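Local atomic coordinates of proline iminopeptidase (Streptomyces halstedii, PDB entry 3WMR), a protein that hydrolyses amide bonds, taking polyketide compounds as substrates, and probably also releases N-terminal proline from peptides. Residues F123-G128 and V147-P152; G128-S133 and W245-C250; H135-P140 and P252-P257. All coordinates share one frame; numbering follows the deposited sequence.

Contact 1 (F123-G128 and V147-P152); sequences FGQSWG and VVANAP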
loop_
_atom_site.group_PDB
_atom_site.type_symbol
_atom_site.label_atom_id
_atom_site.label_comp_id
_atom_site.label_asym_id
_atom_site.label_seq_id
_atom_site.Cartn_x
_atom_site.Cartn_y
_atom_site.Cartn_z
ATOM N N PHE A 123 -2.293 6.600 6.449
ATOM C CA PHE A 123 -1.291 6.532 5.376
ATOM C C PHE A 123 -1.532 5.211 4.671
ATOM O O PHE A 123 -1.512 4.152 5.294
ATOM C CB PHE A 123 0.112 6.567 5.971
ATOM C CG PHE A 123 1.220 6.374 4.972
ATOM C CD1 PHE A 123 1.838 7.460 4.389
ATOM C CD2 PHE A 123 1.661 5.099 4.642
ATOM C CE1 PHE A 123 2.880 7.279 3.490
ATOM C CE2 PHE A 123 2.725 4.905 3.746
ATOM C CZ PHE A 123 3.327 5.995 3.173
ATOM N N GLY A 124 -1.797 5.257 3.379
ATOM C CA GLY A 124 -2.104 4.048 2.632
ATOM C C GLY A 124 -1.122 3.952 1.497
ATOM O O GLY A 124 -1.036 4.856 0.697
ATOM N N GLN A 125 -0.353 2.861 1.463
ATOM C CA GLN A 125 0.671 2.650 0.445
ATOM C C GLN A 125 0.203 1.616 -0.569
ATOM O O GLN A 125 -0.203 0.540 -0.166
ATOM C CB GLN A 125 1.960 2.183 1.141
ATOM C CG GLN A 125 3.222 2.467 0.355
ATOM C CD GLN A 125 3.539 1.411 -0.668
ATOM O OE1 GLN A 125 2.989 0.320 -0.637
ATOM N NE2 GLN A 125 4.468 1.721 -1.572
ATOM N N SER A 126 0.211 1.951 -1.869
ATOM C CA SER A 126 -0.208 1.007 -2.930
ATOM C C SER A 126 -1.708 0.737 -2.793
ATOM O O SER A 126 -2.478 1.684 -2.599
ATOM C CB SER A 126 0.671 -0.282 -2.898
ATOM O OG SER A 126 0.101 -1.437 -3.521
ATOM N N TRP A 127 -2.126 -0.517 -2.901
ATOM C CA TRP A 127 -3.504 -0.913 -2.565
ATOM C C TRP A 127 -4.068 -0.219 -1.316
ATOM O O TRP A 127 -5.242 0.180 -1.290
ATOM C CB TRP A 127 -3.616 -2.457 -2.443
ATOM C CG TRP A 127 -4.477 -2.940 -1.311
ATOM C CD1 TRP A 127 -4.072 -3.328 -0.086
ATOM C CD2 TRP A 127 -5.905 -3.035 -1.313
ATOM N NE1 TRP A 127 -5.149 -3.667 0.689
ATOM C CE2 TRP A 127 -6.291 -3.522 -0.054
ATOM C CE3 TRP A 127 -6.886 -2.783 -2.275
ATOM C CZ2 TRP A 127 -7.629 -3.739 0.288
ATOM C CZ3 TRP A 127 -8.229 -3.003 -1.942
ATOM C CH2 TRP A 127 -8.581 -3.482 -0.668
ATOM N N GLY A 128 -3.252 -0.105 -0.278
ATOM C CA GLY A 128 -3.639 0.527 0.972
ATOM C C GLY A 128 -4.097 1.968 0.820
ATOM O O GLY A 128 -4.941 2.439 1.582
ATOM N N VAL A 147 -3.076 10.105 3.578
ATOM C CA VAL A 147 -1.986 10.043 2.617
ATOM C C VAL A 147 -2.176 8.819 1.716
ATOM O O VAL A 147 -2.407 7.707 2.187
ATOM C CB VAL A 147 -0.617 9.980 3.289
ATOM C CG1 VAL A 147 0.492 10.047 2.237
ATOM C CG2 VAL A 147 -0.489 11.112 4.296
ATOM N N VAL A 148 -2.106 9.056 0.416
ATOM C CA VAL A 148 -2.129 7.999 -0.577
ATOM C C VAL A 148 -0.766 8.023 -1.268
ATOM O O VAL A 148 -0.477 8.902 -2.089
ATOM C CB VAL A 148 -3.305 8.128 -1.581
ATOM C CG1 VAL A 148 -4.623 8.017 -0.836
ATOM C CG2 VAL A 148 -3.232 9.421 -2.380
ATOM N N ALA A 149 0.059 7.050 -0.877
ATOM C CA ALA A 149 1.444 6.950 -1.268
ATOM C C ALA A 149 1.636 5.802 -2.248
ATOM O O ALA A 149 1.318 4.666 -1.916
ATOM C CB ALA A 149 2.301 6.702 -0.031
ATOM N N ASN A 150 2.158 6.101 -3.442
ATOM C CA ASN A 150 2.474 5.076 -4.441
ATOM C C ASN A 150 1.233 4.283 -4.789
ATOM O O ASN A 150 1.273 3.068 -4.993
ATOM C CB ASN A 150 3.582 4.152 -3.936
ATOM C CG ASN A 150 4.667 4.913 -3.201
ATOM O OD1 ASN A 150 5.405 5.699 -3.802
ATOM N ND2 ASN A 150 4.736 4.732 -1.913
ATOM N N ALA A 151 0.118 4.991 -4.854
ATOM C CA ALA A 151 -1.186 4.341 -4.992
ATOM C C ALA A 151 -1.944 4.904 -6.165
ATOM O O ALA A 151 -2.186 6.107 -6.216
ATOM C CB ALA A 151 -1.983 4.523 -3.714
ATOM N N PRO A 152 -2.371 4.026 -7.105
ATOM C CA PRO A 152 -3.149 4.481 -8.256
ATOM C C PRO A 152 -4.594 4.747 -7.869
ATOM O O PRO A 152 -5.059 4.191 -6.887
ATOM C CB PRO A 152 -3.104 3.270 -9.187
ATOM C CG PRO A 152 -3.143 2.112 -8.254
ATOM C CD PRO A 152 -2.346 2.553 -7.031
#

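Contact 2 (G128-S133 and W245-C250); sequences GGMLGS and WSVEDC. With P4G (1-ethoxy-2-(2-ethoxyethoxy)ethane), chain E.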
loop_
_atom_site.group_PDB
_atom_site.type_symbol
_atom_site.label_atom_id
_atom_site.label_comp_id
_atom_site.label_asym_id
_atom_site.label_seq_id
_atom_site.Cartn_x
_atom_site.Cartn_y
_atom_site.Cartn_z
ATOM N N GLY A 128 -3.252 -0.105 -0.278
ATOM C CA GLY A 128 -3.639 0.527 0.972
ATOM C C GLY A 128 -4.097 1.968 0.820
ATOM O O GLY A 128 -4.941 2.439 1.582
ATOM N N GLY A 129 -3.541 2.669 -0.162
ATOM C CA GLY A 129 -3.963 4.021 -0.480
ATOM C C GLY A 129 -5.343 4.018 -1.128
ATOM O O GLY A 129 -6.099 4.980 -0.985
ATOM N N MET A 130 -5.654 2.950 -1.855
ATOM C CA MET A 130 -6.978 2.801 -2.485
ATOM C C MET A 130 -8.035 2.476 -1.431
ATOM O O MET A 130 -9.149 3.050 -1.441
ATOM C CB MET A 130 -6.958 1.730 -3.592
ATOM C CG MET A 130 -5.956 2.014 -4.703
ATOM S SD MET A 130 -5.929 0.792 -6.026
ATOM C CE MET A 130 -7.272 1.372 -7.075
ATOM N N LEU A 131 -7.710 1.520 -0.567
ATOM C CA LEU A 131 -8.507 1.201 0.625
ATOM C C LEU A 131 -8.707 2.446 1.495
ATOM O O LEU A 131 -9.834 2.781 1.876
ATOM C CB LEU A 131 -7.843 0.059 1.431
ATOM C CG LEU A 131 -8.540 -0.388 2.731
ATOM C CD1 LEU A 131 -9.921 -0.949 2.431
ATOM C CD2 LEU A 131 -7.713 -1.407 3.495
ATOM N N GLY A 132 -7.609 3.149 1.801
ATOM C CA GLY A 132 -7.697 4.402 2.559
ATOM C C GLY A 132 -8.660 5.411 1.959
ATOM O O GLY A 132 -9.390 6.083 2.692
ATOM N N SER A 133 -8.673 5.521 0.627
ATOM C CA SER A 133 -9.552 6.477 -0.057
ATOM C C SER A 133 -11.018 6.085 0.099
ATOM O O SER A 133 -11.884 6.942 0.316
ATOM C CB SER A 133 -9.225 6.545 -1.546
ATOM O OG SER A 133 -7.926 7.040 -1.751
ATOM N N TRP A 245 -10.820 -2.473 -11.158
ATOM C CA TRP A 245 -11.314 -1.667 -10.052
ATOM C C TRP A 245 -10.773 -0.226 -10.033
ATOM O O TRP A 245 -9.574 0.016 -10.222
ATOM C CB TRP A 245 -10.996 -2.379 -8.746
ATOM C CG TRP A 245 -11.566 -1.726 -7.538
ATOM C CD1 TRP A 245 -12.879 -1.404 -7.312
ATOM C CD2 TRP A 245 -10.847 -1.345 -6.366
ATOM N NE1 TRP A 245 -13.015 -0.833 -6.073
ATOM C CE2 TRP A 245 -11.782 -0.780 -5.471
ATOM C CE3 TRP A 245 -9.497 -1.421 -5.985
ATOM C CZ2 TRP A 245 -11.416 -0.301 -4.220
ATOM C CZ3 TRP A 245 -9.131 -0.942 -4.740
ATOM C CH2 TRP A 245 -10.086 -0.382 -3.872
ATOM N N SER A 246 -11.679 0.716 -9.777
ATOM C CA SER A 246 -11.341 2.133 -9.668
ATOM C C SER A 246 -11.988 2.738 -8.427
ATOM O O SER A 246 -13.130 2.396 -8.097
ATOM C CB SER A 246 -11.837 2.875 -10.899
ATOM O OG SER A 246 -11.579 4.254 -10.789
ATOM N N VAL A 247 -11.279 3.640 -7.747
ATOM C CA VAL A 247 -11.871 4.394 -6.615
ATOM C C VAL A 247 -12.289 5.831 -6.990
ATOM O O VAL A 247 -12.738 6.600 -6.126
ATOM C CB VAL A 247 -10.942 4.419 -5.364
ATOM C CG1 VAL A 247 -10.656 2.998 -4.895
ATOM C CG2 VAL A 247 -9.643 5.172 -5.635
ATOM N N GLU A 248 -12.196 6.169 -8.276
ATOM C CA GLU A 248 -12.403 7.530 -8.749
ATOM C C GLU A 248 -13.769 8.091 -8.319
ATOM O O GLU A 248 -13.887 9.280 -8.033
ATOM C CB GLU A 248 -12.282 7.590 -10.269
ATOM C CG GLU A 248 -10.887 7.324 -10.823
ATOM C CD GLU A 248 -10.912 6.996 -12.302
ATOM O OE1 GLU A 248 -11.299 5.870 -12.665
ATOM O OE2 GLU A 248 -10.559 7.869 -13.115
ATOM N N ASP A 249 -14.784 7.233 -8.260
ATOM C CA ASP A 249 -16.154 7.682 -7.973
ATOM C C ASP A 249 -16.374 8.136 -6.538
ATOM O O ASP A 249 -17.278 8.919 -6.276
ATOM C CB ASP A 249 -17.162 6.587 -8.324
ATOM C CG ASP A 249 -17.330 6.410 -9.831
ATOM O OD1 ASP A 249 -17.003 7.343 -10.611
ATOM O OD2 ASP A 249 -17.800 5.327 -10.244
ATOM N N CYS A 250 -15.552 7.672 -5.610
ATOM C CA CYS A 250 -15.683 8.107 -4.226
ATOM C C CYS A 250 -14.780 9.305 -3.869
ATOM O O CYS A 250 -14.992 9.936 -2.841
ATOM C CB CYS A 250 -15.441 6.938 -3.294
ATOM S SG CYS A 250 -13.690 6.608 -3.068
HETATM C C8 P4G E . -13.607 -5.195 -8.293
HETATM C C7 P4G E . -14.824 -4.431 -7.820
HETATM O O4 P4G E . -14.959 -4.467 -6.390
HETATM C C6 P4G E . -16.159 -3.817 -5.935
HETATM C C5 P4G E . -16.125 -3.502 -4.435
HETATM O O3 P4G E . -15.898 -2.106 -4.223
HETATM C C4 P4G E . -16.346 -1.596 -2.967
HETATM C C3 P4G E . -15.828 -0.166 -2.776
HETATM O O2 P4G E . -15.340 0.394 -4.012
HETATM C C2 P4G E . -15.727 1.756 -4.228
HETATM C C1 P4G E . -15.200 2.231 -5.566
#

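Contact 3 (H135-P140 and P252-P257); sequences HAARRP and PDIQVP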
loop_
_atom_site.group_PDB
_atom_site.type_symbol
_atom_site.label_atom_id
_atom_site.label_comp_id
_atom_site.label_asym_id
_atom_site.label_seq_id
_atom_site.Cartn_x
_atom_site.Cartn_y
_atom_site.Cartn_z
ATOM N N HIS A 135 -12.305 4.254 2.536
ATOM C CA HIS A 135 -12.570 4.588 3.928
ATOM C C HIS A 135 -12.811 6.095 4.153
ATOM O O HIS A 135 -13.783 6.461 4.791
ATOM C CB HIS A 135 -11.409 4.108 4.776
ATOM C CG HIS A 135 -11.541 4.431 6.223
ATOM N ND1 HIS A 135 -12.025 3.526 7.144
ATOM C CD2 HIS A 135 -11.253 5.556 6.913
ATOM C CE1 HIS A 135 -12.023 4.080 8.340
ATOM N NE2 HIS A 135 -11.562 5.311 8.226
ATOM N N ALA A 136 -11.931 6.953 3.627
ATOM C CA ALA A 136 -12.061 8.399 3.783
ATOM C C ALA A 136 -13.329 8.961 3.108
ATOM O O ALA A 136 -13.853 9.985 3.539
ATOM C CB ALA A 136 -10.834 9.115 3.244
ATOM N N ALA A 137 -13.811 8.280 2.073
ATOM C CA ALA A 137 -14.940 8.761 1.291
ATOM C C ALA A 137 -16.265 8.600 2.041
ATOM O O ALA A 137 -17.233 9.273 1.728
ATOM C CB ALA A 137 -14.992 8.058 -0.055
ATOM N N ARG A 138 -16.275 7.743 3.052
ATOM C CA ARG A 138 -17.419 7.595 3.945
ATOM C C ARG A 138 -17.462 8.655 5.031
ATOM O O ARG A 138 -18.388 8.674 5.837
ATOM C CB ARG A 138 -17.393 6.208 4.581
ATOM C CG ARG A 138 -17.359 5.117 3.534
ATOM C CD ARG A 138 -17.348 3.732 4.144
ATOM N NE ARG A 138 -17.647 2.619 3.219
ATOM C CZ ARG A 138 -17.397 2.550 1.904
ATOM N NH1 ARG A 138 -16.800 3.525 1.222
ATOM N NH2 ARG A 138 -17.736 1.444 1.252
ATOM N N ARG A 139 -16.448 9.519 5.070
ATOM C CA ARG A 139 -16.429 10.672 5.948
ATOM C C ARG A 139 -16.544 10.288 7.423
ATOM O O ARG A 139 -17.422 10.796 8.131
ATOM C CB ARG A 139 -17.539 11.673 5.545
ATOM C CG ARG A 139 -17.336 12.253 4.147
ATOM C CD ARG A 139 -18.493 13.156 3.718
ATOM N NE ARG A 139 -18.194 13.874 2.480
ATOM C CZ ARG A 139 -18.984 14.791 1.915
ATOM N NH1 ARG A 139 -20.141 15.126 2.471
ATOM N NH2 ARG A 139 -18.623 15.379 0.778
ATOM N N PRO A 140 -15.663 9.393 7.897
ATOM C CA PRO A 140 -15.687 9.025 9.312
ATOM C C PRO A 140 -15.208 10.197 10.175
ATOM O O PRO A 140 -14.339 10.964 9.745
ATOM C CB PRO A 140 -14.684 7.863 9.381
ATOM C CG PRO A 140 -13.695 8.174 8.315
ATOM C CD PRO A 140 -14.445 8.893 7.223
ATOM N N PRO A 252 -14.448 12.484 -4.885
ATOM C CA PRO A 252 -14.997 13.800 -4.577
ATOM C C PRO A 252 -15.545 13.923 -3.160
ATOM O O PRO A 252 -15.709 15.038 -2.692
ATOM C CB PRO A 252 -16.146 13.971 -5.614
ATOM C CG PRO A 252 -15.788 13.042 -6.724
ATOM C CD PRO A 252 -15.115 11.870 -6.054
ATOM N N ASP A 253 -15.824 12.804 -2.489
ATOM C CA ASP A 253 -16.428 12.824 -1.151
ATOM C C ASP A 253 -15.414 12.935 -0.007
ATOM O O ASP A 253 -15.796 13.080 1.165
ATOM C CB ASP A 253 -17.287 11.576 -0.942
ATOM C CG ASP A 253 -18.556 11.570 -1.817
ATOM O OD1 ASP A 253 -19.001 12.632 -2.305
ATOM O OD2 ASP A 253 -19.103 10.474 -2.023
ATOM N N ILE A 254 -14.128 12.840 -0.331
ATOM C CA ILE A 254 -13.068 12.939 0.684
ATOM C C ILE A 254 -12.938 14.391 1.136
ATOM O O ILE A 254 -12.604 15.272 0.328
ATOM C CB ILE A 254 -11.724 12.398 0.147
ATOM C CG1 ILE A 254 -11.833 10.893 -0.117
ATOM C CG2 ILE A 254 -10.601 12.671 1.134
ATOM C CD1 ILE A 254 -10.703 10.309 -0.941
ATOM N N GLN A 255 -13.205 14.635 2.414
ATOM C CA GLN A 255 -13.232 15.996 2.972
ATOM C C GLN A 255 -11.926 16.413 3.645
ATOM O O GLN A 255 -11.661 17.611 3.831
ATOM C CB GLN A 255 -14.344 16.112 4.004
ATOM C CG GLN A 255 -15.730 16.061 3.395
ATOM C CD GLN A 255 -16.834 16.090 4.446
ATOM O OE1 GLN A 255 -16.760 15.393 5.448
ATOM N NE2 GLN A 255 -17.872 16.881 4.202
ATOM N N VAL A 256 -11.113 15.433 4.015
ATOM C CA VAL A 256 -9.931 15.738 4.809
ATOM C C VAL A 256 -8.806 16.163 3.881
ATOM O O VAL A 256 -8.825 15.862 2.686
ATOM C CB VAL A 256 -9.534 14.547 5.699
ATOM C CG1 VAL A 256 -10.596 14.326 6.763
ATOM C CG2 VAL A 256 -9.315 13.273 4.880
ATOM N N PRO A 257 -7.822 16.887 4.428
ATOM C CA PRO A 257 -6.678 17.193 3.608
ATOM C C PRO A 257 -5.917 15.903 3.265
ATOM O O PRO A 257 -5.584 15.094 4.147
ATOM C CB PRO A 257 -5.835 18.143 4.477
ATOM C CG PRO A 257 -6.544 18.286 5.771
ATOM C CD PRO A 257 -7.636 17.277 5.834
HETATM O O HOH W 1 -13.139 12.445 4.416
HETATM O O HOH W 2 -16.008 16.163 -0.027
#

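Contact 1 (F123-G128 and V147-P152)
F123 and Q125 leave one face of the sheet on strand 123-125, with V147 and A149 beside them on the neighbouring strand. With CG anti to the backbone N (chi1 175°), F123 swings its ring across to the second strand, so that CD1 rests 3.6 Å from V147 CG1 and CZ 3.4 Å from A149 CB. The two apolar neighbours differ in bulk: V147 crosses the ring obliquely, while the single methyl of A149 leaves room for the ring tip. Q125 also turns CG anti to N but bends at chi2, and its amide crosses that of N150 with the planes 51° apart; Q125 OE1 is held by Y62. The strands run in parallel, and G124 is threaded between V147 and A149: its N gives a hydrogen bond to V147 O, and A149 N returns one to G124 O, 2.9 Å long and nearly straight. G124, S126 and G128 fit the GxSxG nucleophile elbow of alpha/beta hydrolases, with S126 the predicted nucleophile. Here the chain turns sharply from strand into helix, and S126 pays with a positive phi of 67°. A CB on G124 would lie 2.2 Å from G128 O, and one on G128 would be crowded by Q125 O, so both places suit a residue without a side chain. Although S126 directs its CB away from 147-152, its backbone stays beside that segment: S126 N donates to A149 O, at the strand end, and S126 O lies 3.1 Å from A151 CB, in the loop that follows. S126 OG, anti to its own N, receives a very short 2.5 Å hydrogen bond from W127 N. N150 sits about 3 Å, side chain to side chain, from D266 and also approaches H293, the other two predicted catalytic residues.

Contact 2 (G128-S133 and W245-C250)
An indole whose far rim meets a methionine while its N-H reaches a bound glycol ether is the striking feature here, in a contact with no hydrogen bond between the two segments. The segment 128-133 belongs to helix 127-137, which follows the nucleophile elbow of the alpha/beta hydrolase fold; 245-250 is part of the loop that leads to strand 258-263. M130 and W245 reach toward each other tip to tip in a Met-aromatic contact: M130 SD lies 4.9 Å from the centroid of the six-membered ring of W245, 58° off its normal. The bend of M130 at chi3 (84°) brings CE to 3.7 Å from W245 CE3, while M130 CB sits 3.6 Å from W245 CZ3. A flexible thioether suits this place because it can follow the broad, flat indole. V247 supports the same indole from one face, its CG1 3.4 Å above the W245 plane and offset toward the rim; that methyl also lies 3.8 Å from M130 O. In the ring plane, W245 NE1 gives a weak hydrogen bond of 3.3 Å to P4G O2. An alanine here in place of W245, lacking the indole and its N-H, would probably loosen the packing against M130 and V247 and weaken the hold on the ether. S246 shapes the loop: its OG accepts from E248 N, an ST turn, and donates a very short bond to E248 OE1. Farther along, the small S133 faces V247 and C250. Its hydroxyl turns back into the helix, so G129 O accepts from both S133 N and S133 OG, the latter at 2.9 Å. C250 completes the contact with its sulfur, SG lying 3.9 Å from S133 O.

Contact 3 (H135-P140 and P252-P257)
The C-terminal end of helix 127-137, in the alpha/beta hydrolase fold, packs here on the loop that enters strand 258-263. Its apolar part is small: A136 CB lies 3.9 Å from I254 CG1, and A137 CB touches the same carbon. Alanine suits both places, since the backbones come close, with A137 CA 4.6 Å from I254 CA. The polar part belongs to R139, which leaves the helix with a positive phi (59°) and extends from CG to NE toward the loop. R139 NE gives D253 O a 2.8 Å hydrogen bond that is almost straight (174°), meets a lone pair of the carbonyl, and has the oxygen in the guanidinium plane. The carboxylate of D253 is near but beyond a salt bridge, so its charge would act only at a distance. Stacking covers one guanidinium face: the Q255 amide lies nearly parallel to it, 3° apart, with Q255 NE2 3.2 Å above its centre. A flat, uncharged amide suits a place over the face of a cation. Two waters bridge the segments. One accepts from R139 NH2 and donates to P252 O; the other accepts from Q255 N and donates to A136 O at 2.7 Å.

Helix 127-137 runs through all three contacts. Contact 1 takes its first residues and the parallel strands 120-125 and 143-149 at the middle of the sheet; contact 2 uses its first turns and contact 3 its C-terminal end. Contacts 1 and 2 share G128 and lie 9 Å apart between centres, contacts 2 and 3 lie 11 Å apart, and the centres of contacts 1 and 3 are 15 Å apart. Along the chain the three helix-side segments come first, then 147-152, 245-250 and 252-257. The loop before strand 258-263 thus follows the helix from beside the bound ether to its partly exposed end, tying late sequence to the beta-alpha-beta unit that carries the predicted nucleophile.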